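Local coordinates for protein homocitrate synthase (Sulfolobus acidocaldarius, PDB 6KTQ) that catalyses the aldol-type condensation of acetyl-CoA with 2-oxoglutarate to give homocitrate, the first step of lysine biosynthesis by the alpha-aminoadipate pathway, at residues Arg143-Leu147 with Asp175-Glu181; Phe314-Gly319 with Asp345-Tyr351; Val357-Phe361 with Asp370-Val376. One frame throughout, in Å; residues are numbered along the deposited sequence.

Contact 1: Arg143-Leu147 with Asp175-Glu181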
loop_
_atom_site.group_PDB
_atom_site.type_symbol
_atom_site.label_atom_id
_atom_site.label_comp_id
_atom_site.label_asym_id
_atom_site.label_seq_id
_atom_site.Cartn_x
_atom_site.Cartn_y
_atom_site.Cartn_z
ATOM N N ARG A 143 5.489 0.120 33.845
ATOM C CA ARG A 143 5.730 -0.403 32.505
ATOM C C ARG A 143 6.459 -1.729 32.509
ATOM O O ARG A 143 6.065 -2.659 31.800
ATOM C CB ARG A 143 6.497 0.607 31.637
ATOM C CG ARG A 143 5.602 1.308 30.623
ATOM C CD ARG A 143 5.463 2.806 30.755
ATOM N NE ARG A 143 6.280 3.408 29.731
ATOM C CZ ARG A 143 6.027 4.523 29.054
ATOM N NH1 ARG A 143 4.950 5.259 29.268
ATOM N NH2 ARG A 143 6.906 4.912 28.149
ATOM N N ASP A 144 7.523 -1.837 33.302
ATOM C CA ASP A 144 8.336 -3.060 33.297
ATOM C C ASP A 144 7.620 -4.220 33.956
ATOM O O ASP A 144 7.695 -5.369 33.499
ATOM C CB ASP A 144 9.685 -2.825 33.988
ATOM C CG ASP A 144 10.684 -2.094 33.102
ATOM O OD1 ASP A 144 10.658 -2.265 31.873
ATOM O OD2 ASP A 144 11.521 -1.350 33.648
ATOM N N GLU A 145 6.908 -3.929 35.039
ATOM C CA GLU A 145 6.206 -4.976 35.754
ATOM C C GLU A 145 5.078 -5.508 34.870
ATOM O O GLU A 145 4.841 -6.718 34.802
ATOM C CB GLU A 145 5.702 -4.407 37.066
ATOM C CG GLU A 145 4.908 -5.329 37.973
ATOM C CD GLU A 145 4.331 -4.564 39.165
ATOM O OE1 GLU A 145 4.901 -3.498 39.522
ATOM O OE2 GLU A 145 3.298 -5.003 39.730
ATOM N N ALA A 146 4.387 -4.605 34.175
ATOM C CA ALA A 146 3.355 -5.038 33.215
ATOM C C ALA A 146 3.937 -5.989 32.158
ATOM O O ALA A 146 3.338 -7.013 31.846
ATOM C CB ALA A 146 2.688 -3.825 32.564
ATOM N N LEU A 147 5.117 -5.666 31.622
ATOM C CA LEU A 147 5.777 -6.551 30.640
ATOM C C LEU A 147 5.988 -7.982 31.161
ATOM O O LEU A 147 5.735 -8.969 30.446
ATOM C CB LEU A 147 7.103 -5.948 30.158
ATOM C CG LEU A 147 7.202 -5.178 28.838
ATOM C CD1 LEU A 147 5.876 -4.641 28.335
ATOM C CD2 LEU A 147 8.265 -4.082 28.906
ATOM N N ASP A 175 1.772 5.017 25.030
ATOM C CA ASP A 175 3.089 5.371 24.484
ATOM C C ASP A 175 3.428 4.380 23.370
ATOM O O ASP A 175 3.457 3.178 23.594
ATOM C CB ASP A 175 4.139 5.308 25.605
ATOM C CG ASP A 175 5.537 5.681 25.103
ATOM O OD1 ASP A 175 6.160 4.885 24.361
ATOM O OD2 ASP A 175 5.949 6.800 25.391
ATOM N N TYR A 176 3.645 4.869 22.155
ATOM C CA TYR A 176 3.857 3.989 21.024
ATOM C C TYR A 176 5.132 3.122 21.123
ATOM O O TYR A 176 5.133 1.954 20.738
ATOM C CB TYR A 176 3.853 4.782 19.717
ATOM C CG TYR A 176 3.804 3.898 18.501
ATOM C CD1 TYR A 176 2.757 3.012 18.312
ATOM C CD2 TYR A 176 4.799 3.953 17.519
ATOM C CE1 TYR A 176 2.726 2.182 17.207
ATOM C CE2 TYR A 176 4.763 3.129 16.402
ATOM C CZ TYR A 176 3.729 2.259 16.241
ATOM O OH TYR A 176 3.669 1.437 15.131
ATOM N N GLN A 177 6.202 3.697 21.649
ATOM C CA GLN A 177 7.400 2.922 21.928
ATOM C C GLN A 177 7.099 1.768 22.867
ATOM O O GLN A 177 7.584 0.654 22.674
ATOM C CB GLN A 177 8.475 3.799 22.562
ATOM C CG GLN A 177 9.856 3.422 22.090
ATOM C CD GLN A 177 9.982 3.609 20.594
ATOM O OE1 GLN A 177 10.559 2.771 19.888
ATOM N NE2 GLN A 177 9.405 4.699 20.094
ATOM N N TYR A 178 6.303 2.041 23.895
ATOM C CA TYR A 178 5.929 0.987 24.837
ATOM C C TYR A 178 5.067 -0.057 24.163
ATOM O O TYR A 178 5.308 -1.253 24.303
ATOM C CB TYR A 178 5.225 1.566 26.060
ATOM C CG TYR A 178 4.912 0.511 27.099
ATOM C CD1 TYR A 178 5.943 -0.240 27.719
ATOM C CD2 TYR A 178 3.604 0.269 27.492
ATOM C CE1 TYR A 178 5.651 -1.199 28.668
ATOM C CE2 TYR A 178 3.312 -0.673 28.448
ATOM C CZ TYR A 178 4.323 -1.407 29.042
ATOM O OH TYR A 178 3.987 -2.345 29.999
ATOM N N LEU A 179 4.075 0.388 23.391
ATOM C CA LEU A 179 3.270 -0.553 22.612
ATOM C C LEU A 179 4.135 -1.518 21.797
ATOM O O LEU A 179 3.862 -2.713 21.742
ATOM C CB LEU A 179 2.283 0.198 21.702
ATOM C CG LEU A 179 1.406 -0.683 20.818
ATOM C CD1 LEU A 179 0.592 -1.651 21.651
ATOM C CD2 LEU A 179 0.502 0.194 19.962
ATOM N N LEU A 180 5.174 -1.008 21.150
ATOM C CA LEU A 180 6.037 -1.870 20.340
ATOM C C LEU A 180 6.737 -2.913 21.230
ATOM O O LEU A 180 6.855 -4.077 20.854
ATOM C CB LEU A 180 7.091 -1.015 19.600
ATOM C CG LEU A 180 6.580 -0.050 18.502
ATOM C CD1 LEU A 180 7.732 0.713 17.839
ATOM C CD2 LEU A 180 5.784 -0.818 17.457
ATOM N N GLU A 181 7.210 -2.470 22.391
ATOM C CA GLU A 181 7.850 -3.342 23.394
ATOM C C GLU A 181 6.837 -4.414 23.874
ATOM O O GLU A 181 7.152 -5.612 23.974
ATOM C CB GLU A 181 8.370 -2.542 24.624
ATOM C CG GLU A 181 9.367 -1.386 24.386
ATOM C CD GLU A 181 9.629 -0.504 25.628
ATOM O OE1 GLU A 181 9.640 0.760 25.519
ATOM O OE2 GLU A 181 9.840 -1.080 26.729
#

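Contact 2: Phe314-Gly319 with Asp345-Tyr351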
loop_
_atom_site.group_PDB
_atom_site.type_symbol
_atom_site.label_atom_id
_atom_site.label_comp_id
_atom_site.label_asym_id
_atom_site.label_seq_id
_atom_site.Cartn_x
_atom_site.Cartn_y
_atom_site.Cartn_z
ATOM N N PHE A 314 -33.621 1.941 2.789
ATOM C CA PHE A 314 -33.999 1.981 1.373
ATOM C C PHE A 314 -35.422 2.572 1.178
ATOM O O PHE A 314 -36.140 2.185 0.267
ATOM C CB PHE A 314 -33.864 0.602 0.772
ATOM C CG PHE A 314 -32.472 0.040 0.891
ATOM C CD1 PHE A 314 -31.492 0.396 -0.023
ATOM C CD2 PHE A 314 -32.141 -0.799 1.922
ATOM C CE1 PHE A 314 -30.202 -0.109 0.079
ATOM C CE2 PHE A 314 -30.847 -1.296 2.048
ATOM C CZ PHE A 314 -29.885 -0.960 1.112
ATOM N N VAL A 315 -35.790 3.527 2.036
ATOM C CA VAL A 315 -37.065 4.237 1.934
ATOM C C VAL A 315 -36.797 5.679 1.492
ATOM O O VAL A 315 -36.102 6.444 2.165
ATOM C CB VAL A 315 -37.813 4.237 3.274
ATOM C CG1 VAL A 315 -39.101 5.049 3.164
ATOM C CG2 VAL A 315 -38.096 2.815 3.760
ATOM N N HIS A 316 -37.357 6.049 0.359
ATOM C CA HIS A 316 -37.247 7.405 -0.162
ATOM C C HIS A 316 -38.513 8.219 0.180
ATOM O O HIS A 316 -39.596 7.663 0.283
ATOM C CB HIS A 316 -37.080 7.307 -1.657
ATOM C CG HIS A 316 -35.978 6.376 -2.062
ATOM N ND1 HIS A 316 -34.656 6.732 -1.989
ATOM C CD2 HIS A 316 -36.003 5.088 -2.468
ATOM C CE1 HIS A 316 -33.909 5.718 -2.388
ATOM N NE2 HIS A 316 -34.705 4.709 -2.690
ATOM N N LYS A 317 -38.372 9.530 0.289
ATOM C CA LYS A 317 -39.480 10.418 0.644
ATOM C C LYS A 317 -39.670 11.603 -0.320
ATOM O O LYS A 317 -40.781 11.822 -0.864
ATOM C CB LYS A 317 -39.271 10.935 2.068
ATOM C CG LYS A 317 -40.353 11.901 2.519
ATOM C CD LYS A 317 -40.295 12.179 4.004
ATOM C CE LYS A 317 -40.563 13.637 4.294
ATOM N NZ LYS A 317 -40.854 13.861 5.722
ATOM N N ALA A 318 -38.626 12.413 -0.509
ATOM C CA ALA A 318 -38.794 13.636 -1.286
ATOM C C ALA A 318 -39.240 13.336 -2.696
ATOM O O ALA A 318 -38.739 12.403 -3.350
ATOM C CB ALA A 318 -37.529 14.484 -1.301
ATOM N N GLY A 319 -40.179 14.148 -3.176
ATOM C CA GLY A 319 -40.756 13.927 -4.500
ATOM C C GLY A 319 -39.709 13.795 -5.573
ATOM O O GLY A 319 -39.798 12.909 -6.430
ATOM N N ASP A 345 -38.762 1.141 -0.746
ATOM C CA ASP A 345 -40.106 1.614 -0.549
ATOM C C ASP A 345 -40.026 3.124 -0.655
ATOM O O ASP A 345 -38.926 3.693 -0.709
ATOM C CB ASP A 345 -40.613 1.155 0.827
ATOM C CG ASP A 345 -42.131 1.249 0.980
ATOM O OD1 ASP A 345 -42.851 1.521 0.003
ATOM O OD2 ASP A 345 -42.605 1.055 2.105
ATOM N N TYR A 346 -41.182 3.774 -0.700
ATOM C CA TYR A 346 -41.228 5.198 -0.528
ATOM C C TYR A 346 -42.431 5.620 0.305
ATOM O O TYR A 346 -43.412 4.897 0.405
ATOM C CB TYR A 346 -41.137 5.930 -1.861
ATOM C CG TYR A 346 -42.285 5.700 -2.788
ATOM C CD1 TYR A 346 -43.474 6.436 -2.647
ATOM C CD2 TYR A 346 -42.199 4.773 -3.803
ATOM C CE1 TYR A 346 -44.557 6.237 -3.510
ATOM C CE2 TYR A 346 -43.273 4.562 -4.676
ATOM C CZ TYR A 346 -44.458 5.297 -4.518
ATOM O OH TYR A 346 -45.539 5.086 -5.347
ATOM N N VAL A 347 -42.333 6.777 0.934
ATOM C CA VAL A 347 -43.418 7.274 1.774
ATOM C C VAL A 347 -44.018 8.506 1.103
ATOM O O VAL A 347 -43.372 9.101 0.259
ATOM C CB VAL A 347 -42.973 7.617 3.217
ATOM C CG1 VAL A 347 -42.666 6.354 4.007
ATOM C CG2 VAL A 347 -41.788 8.568 3.240
ATOM N N ILE A 348 -45.234 8.889 1.513
ATOM C CA ILE A 348 -45.906 10.061 0.972
ATOM C C ILE A 348 -46.376 10.964 2.096
ATOM O O ILE A 348 -47.114 10.536 2.972
ATOM C CB ILE A 348 -47.084 9.662 0.060
ATOM C CG1 ILE A 348 -46.542 9.034 -1.215
ATOM C CG2 ILE A 348 -47.956 10.877 -0.292
ATOM C CD1 ILE A 348 -47.604 8.383 -2.042
ATOM N N ASP A 349 -45.918 12.210 2.063
ATOM C CA ASP A 349 -46.340 13.254 2.986
ATOM C C ASP A 349 -46.225 14.582 2.252
ATOM O O ASP A 349 -46.139 14.575 1.028
ATOM C CB ASP A 349 -45.545 13.185 4.301
ATOM C CG ASP A 349 -44.059 13.501 4.150
ATOM O OD1 ASP A 349 -43.611 13.993 3.071
ATOM O OD2 ASP A 349 -43.352 13.265 5.184
ATOM N N LYS A 350 -46.189 15.719 2.949
ATOM C CA LYS A 350 -46.173 17.001 2.245
ATOM C C LYS A 350 -44.937 17.217 1.355
ATOM O O LYS A 350 -44.889 18.186 0.577
ATOM C CB LYS A 350 -46.320 18.165 3.228
ATOM C CG LYS A 350 -45.104 18.359 4.118
ATOM C CD LYS A 350 -45.391 19.254 5.303
ATOM C CE LYS A 350 -44.121 19.438 6.130
ATOM N NZ LYS A 350 -44.314 20.293 7.324
ATOM N N TYR A 351 -43.944 16.327 1.458
ATOM C CA TYR A 351 -42.722 16.437 0.648
ATOM C C TYR A 351 -42.853 15.731 -0.686
ATOM O O TYR A 351 -41.931 15.747 -1.481
ATOM C CB TYR A 351 -41.502 15.880 1.426
ATOM C CG TYR A 351 -40.864 16.944 2.255
ATOM C CD1 TYR A 351 -41.350 17.258 3.507
ATOM C CD2 TYR A 351 -39.814 17.689 1.755
ATOM C CE1 TYR A 351 -40.804 18.303 4.260
ATOM C CE2 TYR A 351 -39.236 18.714 2.498
ATOM C CZ TYR A 351 -39.743 19.030 3.744
ATOM O OH TYR A 351 -39.189 20.059 4.490
HETATM O O HOH W 1 -43.104 10.754 -1.919
HETATM O O HOH W 2 -43.254 12.648 0.693
#

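Contact 3: Val357-Phe361 with Asp370-Val376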
loop_
_atom_site.group_PDB
_atom_site.type_symbol
_atom_site.label_atom_id
_atom_site.label_comp_id
_atom_site.label_asym_id
_atom_site.label_seq_id
_atom_site.Cartn_x
_atom_site.Cartn_y
_atom_site.Cartn_z
ATOM N N VAL A 357 -47.052 10.339 -6.294
ATOM C CA VAL A 357 -48.492 10.147 -6.048
ATOM C C VAL A 357 -49.104 9.311 -7.191
ATOM O O VAL A 357 -49.831 8.332 -6.926
ATOM C CB VAL A 357 -49.196 11.500 -5.826
ATOM C CG1 VAL A 357 -50.694 11.338 -5.851
ATOM C CG2 VAL A 357 -48.761 12.110 -4.500
ATOM N N LYS A 358 -48.760 9.636 -8.445
ATOM C CA LYS A 358 -49.227 8.855 -9.593
ATOM C C LYS A 358 -48.829 7.410 -9.471
ATOM O O LYS A 358 -49.649 6.518 -9.721
ATOM C CB LYS A 358 -48.692 9.381 -10.934
ATOM C CG LYS A 358 -49.379 10.620 -11.449
ATOM C CD LYS A 358 -48.927 11.006 -12.867
ATOM C CE LYS A 358 -49.301 12.459 -13.174
ATOM N NZ LYS A 358 -49.729 12.698 -14.587
ATOM N N ASP A 359 -47.572 7.165 -9.093
ATOM C CA ASP A 359 -47.081 5.795 -9.001
ATOM C C ASP A 359 -47.852 4.969 -7.968
ATOM O O ASP A 359 -48.174 3.821 -8.227
ATOM C CB ASP A 359 -45.590 5.748 -8.672
ATOM C CG ASP A 359 -45.071 4.339 -8.634
ATOM O OD1 ASP A 359 -44.988 3.728 -9.700
ATOM O OD2 ASP A 359 -44.823 3.825 -7.548
ATOM N N ARG A 360 -48.129 5.545 -6.802
ATOM C CA ARG A 360 -48.876 4.841 -5.767
ATOM C C ARG A 360 -50.344 4.566 -6.187
ATOM O O ARG A 360 -50.873 3.467 -5.984
ATOM C CB ARG A 360 -48.848 5.616 -4.450
ATOM C CG ARG A 360 -49.285 4.797 -3.258
ATOM C CD ARG A 360 -48.231 3.766 -2.868
ATOM N NE ARG A 360 -48.759 2.709 -2.001
ATOM C CZ ARG A 360 -48.192 1.512 -1.821
ATOM N NH1 ARG A 360 -47.056 1.184 -2.445
ATOM N NH2 ARG A 360 -48.775 0.623 -1.029
ATOM N N PHE A 361 -51.000 5.552 -6.783
ATOM C CA PHE A 361 -52.341 5.287 -7.346
ATOM C C PHE A 361 -52.325 4.183 -8.406
ATOM O O PHE A 361 -53.212 3.305 -8.435
ATOM C CB PHE A 361 -52.980 6.581 -7.861
ATOM C CG PHE A 361 -53.581 7.406 -6.767
ATOM C CD1 PHE A 361 -54.629 6.902 -6.011
ATOM C CD2 PHE A 361 -53.102 8.650 -6.469
ATOM C CE1 PHE A 361 -55.187 7.639 -5.002
ATOM C CE2 PHE A 361 -53.658 9.391 -5.464
ATOM C CZ PHE A 361 -54.710 8.879 -4.720
ATOM N N ASP A 370 -54.615 13.719 -14.781
ATOM C CA ASP A 370 -53.512 14.574 -14.429
ATOM C C ASP A 370 -53.967 15.710 -13.507
ATOM O O ASP A 370 -53.314 15.990 -12.506
ATOM C CB ASP A 370 -52.843 15.106 -15.701
ATOM C CG ASP A 370 -51.563 15.828 -15.407
ATOM O OD1 ASP A 370 -50.553 15.154 -15.086
ATOM O OD2 ASP A 370 -51.571 17.080 -15.473
ATOM N N SER A 371 -55.117 16.317 -13.796
ATOM C CA SER A 371 -55.635 17.388 -12.950
ATOM C C SER A 371 -56.144 16.904 -11.580
ATOM O O SER A 371 -56.039 17.616 -10.579
ATOM C CB SER A 371 -56.744 18.159 -13.677
ATOM O OG SER A 371 -57.252 19.152 -12.830
ATOM N N GLU A 372 -56.729 15.708 -11.548
ATOM C CA GLU A 372 -57.118 15.082 -10.291
ATOM C C GLU A 372 -55.860 14.830 -9.427
ATOM O O GLU A 372 -55.890 15.035 -8.225
ATOM C CB GLU A 372 -57.874 13.772 -10.557
ATOM C CG GLU A 372 -59.283 14.035 -11.108
ATOM C CD GLU A 372 -60.069 12.786 -11.415
ATOM O OE1 GLU A 372 -59.471 11.781 -11.854
ATOM O OE2 GLU A 372 -61.308 12.838 -11.242
ATOM N N ILE A 373 -54.768 14.406 -10.062
ATOM C CA ILE A 373 -53.520 14.196 -9.330
ATOM C C ILE A 373 -53.089 15.536 -8.735
ATOM O O ILE A 373 -52.684 15.562 -7.567
ATOM C CB ILE A 373 -52.436 13.540 -10.187
ATOM C CG1 ILE A 373 -52.839 12.106 -10.561
ATOM C CG2 ILE A 373 -51.063 13.570 -9.501
ATOM C CD1 ILE A 373 -52.763 11.070 -9.450
ATOM N N ASP A 374 -53.169 16.630 -9.514
ATOM C CA ASP A 374 -52.824 17.975 -9.024
ATOM C C ASP A 374 -53.615 18.293 -7.779
ATOM O O ASP A 374 -53.066 18.852 -6.819
ATOM C CB ASP A 374 -53.143 19.107 -10.021
ATOM C CG ASP A 374 -52.275 19.084 -11.250
ATOM O OD1 ASP A 374 -51.148 18.556 -11.177
ATOM O OD2 ASP A 374 -52.745 19.596 -12.304
ATOM N N GLN A 375 -54.906 17.967 -7.796
ATOM C CA GLN A 375 -55.769 18.321 -6.688
ATOM C C GLN A 375 -55.436 17.494 -5.460
ATOM O O GLN A 375 -55.404 18.016 -4.369
ATOM C CB GLN A 375 -57.265 18.173 -7.054
ATOM C CG GLN A 375 -57.767 19.162 -8.127
ATOM C CD GLN A 375 -59.113 18.728 -8.714
ATOM O OE1 GLN A 375 -60.087 18.606 -7.988
ATOM N NE2 GLN A 375 -59.146 18.428 -10.011
ATOM N N VAL A 376 -55.203 16.204 -5.627
ATOM C CA VAL A 376 -54.777 15.375 -4.485
ATOM C C VAL A 376 -53.456 15.871 -3.897
ATOM O O VAL A 376 -53.295 15.986 -2.701
ATOM C CB VAL A 376 -54.685 13.894 -4.906
ATOM C CG1 VAL A 376 -54.009 13.034 -3.830
ATOM C CG2 VAL A 376 -56.073 13.365 -5.201
#

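Contact 1: Arg143-Leu147 with Asp175-Glu181
Neighbouring outer helices of the TIM barrel, 143-159 and 176-189, meet at their first turns, where Y178 reaches across to R143 and L147. Strand 163-169 lies between the two helices in the chain, and their short segments run nearly parallel, with a crossing angle of -23° and axes 11.4 Å apart. Y178 carries the contact. Its CG stands anti to the backbone N (chi1 -176°), which carries the ring across to the other helix and brings OH to the backbone carbonyl of R143. OH donates to R143 O over 2.8 Å, in the carbonyl plane and on a lone pair. That oxygen also takes the helical bond from L147 N, so two donors grip it. R143 CG sits over the centre of one ring face in a CH-pi contact, 3.2 Å from the ring centroid; L147 CD1 approaches obliquely, 3.5 Å from Y178 CE1. A146 CB abuts the hydroxyl. The arginine chain, kinked twice, runs alongside the tyrosine in the reverse sense, its guanidinium turned only 25° from the ring plane. Beyond the ring, R143 NH2 forms a long salt bridge with D175 OD2 at 3.5 Å; NH1 pairs with D132, so the guanidinium probably divides its charge between two carboxylates, D132 and the more distant D175. L135 of helix 132-138 also packs against R143, A146 and Y178. D175 is the N-cap of helix 176-189: its OD1 accepts from Y178 N at 2.9 Å, met on the anti side of the carboxylate.

Contact 2: Phe314-Gly319 with Asp345-Tyr351
Strands 315-316 and 345-346 run side by side and parallel, V315 paired with D345 and H316 with Y346, as the two strands of a small beta-alpha-beta unit whose helix is 319-327. D345 N donates to F314 O, H316 N to D345 O, and V347 N to H316 O at 2.9 Å. Past the strands the chains separate, and water takes over: one molecule lies within hydrogen-bonding distance of both K317 O and V347 O, another lies between K317 O and D349 N. G319 N then closes the far end on Y351 O at 2.9 Å, at the start of the helix. On the face of V315 and D345, V315 CG1 meets V347 CG1 crosswise at 3.9 Å. H316 and Y346 lie on the other face, where V322 of helix 319-327 touches both, and H316 NE2 is hydrogen-bonded to E333. K317 spans the gap to the second segment. Its CB lies 3.6 Å from V347 CG2, its CE passes obliquely by the ring of Y351, and NZ ends in a salt bridge on the syn lone pair of D349 OD2, only 2.6 Å away. D349 CG is wedged between its own backbone N and carbonyl carbon (chi1 66°), which turns the carboxylate to meet the lysine. The other oxygen, D349 OD1, makes an Asx turn, accepting from Y351 N at 2.9 Å from above the carboxylate plane.

Contact 3: Val357-Phe361 with Asp370-Val376
K358 and D370 form the polar link between helices 354-364 and 370-381, with NZ donating to D370 OD1 over 2.6 Å on the anti lone pair, the side away from the other oxygen. D370 CG lies anti to its own N (chi1 -171°), which carries the carboxylate back to the lysine although its CB is directed away. Beside this salt bridge the lysine chain is also part of the apolar layer: K358 CG rests 3.9 Å from I373 CG1. With K358 replaced by an alanine, the D370 carboxylate would probably lose its charged mate and I373 the aliphatic chain resting on it. Bent at CG1 (chi2 -74°), the isoleucine brings CD1 within 3.9 Å of F361 CD2 and 4.2 Å of V357 CG1. V376 CG1 meets the phenyl edge near its plane, 4.0 Å from F361 CE2. L368 of the connecting loop packs on F361 and I373. Other polar groups are satisfied away from the interface: D359 OD2 by Y346 OH, R360 by a salt bridge to D391, E372 OE1 by T369 N, while Q375 NE2 has weak bonds to S371 O and OG. Within the helices, F361 N bonds to V357 O, and V376 N to E372 O. Two consecutive helices joined by a short loop and packed crosswise at 110° through apolar side chains form a helix-loop-helix unit of the post-HMGL region.

Contact 1 stands apart from the others: it joins outer helices of the catalytic barrel, whereas contacts 2 and 3 lie on the opposite side of the chain's centre, in the post-HMGL region, with centres about 55 and 69 Å from it. Contacts 2 and 3 are neighbours, their centres about 15 Å apart; strand 345-346 leads on to helix 354-364, and I348 packs on R360 between them. Contact 3 is the buried one, mostly aliphatic and aromatic with a single salt bridge beside it. Contact 1 is partly buried and centred on a tyrosine hydrogen bond and a CH-pi contact, while contact 2, also partly buried, combines backbone hydrogen bonds and waters with a lysine-aspartate salt bridge.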